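Local atomic coordinates of niemann-Pick type C2 protein (Camponotus japonicus, PDB entry 3WEB), a protein that binds oleic acid within an immunoglobulin-like beta-sandwich and probably carries such lipids in the chemical communication of worker ants. Residues Asp47-Val51 with Lys82-Lys86. Numbering follows the deposited sequence.
Sequences DVKNV and KCPLK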
loop_
_atom_site.group_PDB
_atom_site.type_symbol
_atom_site.label_atom_id
_atom_site.label_comp_id
_atom_site.label_asym_id
_atom_site.label_seq_id
_atom_site.Cartn_x
_atom_site.Cartn_y
_atom_site.Cartn_z
ATOM N N ASP A 47 -4.062 0.228 19.638
ATOM C CA ASP A 47 -4.260 -1.196 19.401
ATOM C C ASP A 47 -5.266 -1.378 18.269
ATOM O O ASP A 47 -6.269 -0.679 18.215
ATOM C CB ASP A 47 -4.769 -1.893 20.664
ATOM C CG ASP A 47 -3.714 -2.005 21.754
ATOM O OD1 ASP A 47 -2.503 -1.872 21.478
ATOM O OD2 ASP A 47 -4.115 -2.238 22.913
ATOM N N VAL A 48 -4.988 -2.306 17.365
ATOM C CA VAL A 48 -5.827 -2.503 16.181
ATOM C C VAL A 48 -6.322 -3.945 16.120
ATOM O O VAL A 48 -5.522 -4.876 16.165
ATOM C CB VAL A 48 -5.055 -2.121 14.889
ATOM C CG1 VAL A 48 -5.856 -2.462 13.635
ATOM C CG2 VAL A 48 -4.682 -0.647 14.907
ATOM N N LYS A 49 -7.642 -4.122 16.025
ATOM C CA LYS A 49 -8.237 -5.457 16.024
ATOM C C LYS A 49 -8.297 -6.113 14.652
ATOM O O LYS A 49 -8.153 -7.328 14.539
ATOM C CB LYS A 49 -9.630 -5.429 16.655
ATOM C CG LYS A 49 -9.595 -5.373 18.175
ATOM C CD LYS A 49 -10.988 -5.442 18.783
ATOM C CE LYS A 49 -11.705 -6.745 18.460
ATOM N NZ LYS A 49 -13.090 -6.745 19.000
ATOM N N ASN A 50 -8.526 -5.311 13.617
ATOM C CA ASN A 50 -8.584 -5.800 12.241
ATOM C C ASN A 50 -8.123 -4.712 11.278
ATOM O O ASN A 50 -8.304 -3.521 11.547
ATOM C CB ASN A 50 -10.006 -6.251 11.881
ATOM C CG ASN A 50 -10.065 -7.053 10.596
ATOM O OD1 ASN A 50 -9.283 -7.982 10.383
ATOM N ND2 ASN A 50 -11.018 -6.713 9.735
ATOM N N VAL A 51 -7.532 -5.126 10.159
ATOM C CA VAL A 51 -7.040 -4.183 9.152
ATOM C C VAL A 51 -7.730 -4.435 7.810
ATOM O O VAL A 51 -7.780 -5.568 7.342
ATOM C CB VAL A 51 -5.505 -4.283 8.965
ATOM C CG1 VAL A 51 -5.009 -3.255 7.949
ATOM C CG2 VAL A 51 -4.785 -4.092 10.291
ATOM N N LYS A 82 -0.032 -10.319 11.787
ATOM C CA LYS A 82 -1.070 -10.977 12.577
ATOM C C LYS A 82 -1.720 -9.984 13.529
ATOM O O LYS A 82 -1.042 -9.311 14.303
ATOM C CB LYS A 82 -0.509 -12.164 13.366
ATOM C CG LYS A 82 -0.021 -13.346 12.530
ATOM C CD LYS A 82 0.089 -14.594 13.407
ATOM C CE LYS A 82 0.997 -15.649 12.791
ATOM N NZ LYS A 82 2.431 -15.243 12.868
ATOM N N CYS A 83 -3.045 -9.902 13.463
ATOM C CA CYS A 83 -3.838 -9.104 14.391
ATOM C C CYS A 83 -4.037 -9.857 15.719
ATOM O O CYS A 83 -3.977 -11.084 15.743
ATOM C CB CYS A 83 -5.197 -8.794 13.760
ATOM S SG CYS A 83 -5.213 -7.344 12.675
ATOM N N PRO A 84 -4.270 -9.129 16.827
ATOM C CA PRO A 84 -4.343 -7.667 16.921
ATOM C C PRO A 84 -2.970 -6.995 16.847
ATOM O O PRO A 84 -1.962 -7.577 17.262
ATOM C CB PRO A 84 -4.990 -7.440 18.290
ATOM C CG PRO A 84 -4.582 -8.621 19.098
ATOM C CD PRO A 84 -4.516 -9.776 18.135
ATOM N N LEU A 85 -2.940 -5.779 16.313
ATOM C CA LEU A 85 -1.711 -4.993 16.268
ATOM C C LEU A 85 -1.543 -4.274 17.585
ATOM O O LEU A 85 -2.493 -3.681 18.112
ATOM C CB LEU A 85 -1.750 -3.967 15.132
ATOM C CG LEU A 85 -2.254 -4.386 13.746
ATOM C CD1 LEU A 85 -2.092 -3.223 12.771
ATOM C CD2 LEU A 85 -1.552 -5.633 13.227
ATOM N N LYS A 86 -0.337 -4.351 18.128
ATOM C CA LYS A 86 -0.026 -3.661 19.369
ATOM C C LYS A 86 0.374 -2.212 19.116
ATOM O O LYS A 86 1.194 -1.911 18.244
ATOM C CB LYS A 86 1.097 -4.379 20.115
ATOM C CG LYS A 86 0.776 -5.800 20.547
ATOM C CD LYS A 86 1.964 -6.338 21.318
ATOM C CE LYS A 86 1.639 -7.641 22.022
ATOM N NZ LYS A 86 2.914 -8.245 22.479
#
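A single antiparallel beta bridge joins two irregular segments: residues 47-51, in the connection between strands 34-44 and 51-59, pair with residues 82-86, in the loop leading to strand 91-99. Val48 and Leu85 form a hydrogen-bonded pair: Val48 N donates to Leu85 O at 2.9 Å, and Leu85 N donates to Val48 O at 2.7 Å. The CA of Asp47 adds a CA-H...O contact of 3.3 Å to Leu85 O. On one flank of this bridge the side chains of Val48 and Leu85 pack together, with Val48 CB 3.8 Å from Leu85 CG, while Val51 CG2 reaches Leu85 CD1, also at 3.8 Å. In the immunoglobulin-like sandwich of the ML domain this apolar group lies at one end of the fold, where Phe42 of strand 34-44 meets Leu85, and Ile122 of strand 121-131 meets both valines. Beyond Val48 the bridge does not continue: Lys49 turns at phi/psi -86/-35°, and the loop 82-86 bends at the cis peptide preceding Pro84. Cys83, disulfide-bonded to Cys74, instead sets its CB 3.4 Å from Lys49 O and its SG 4.1 Å from Val51 CG2. Asp47 OD1 hydrogen-bonds Lys87 N, and Asn50 ND2 bonds Glu72 OE1.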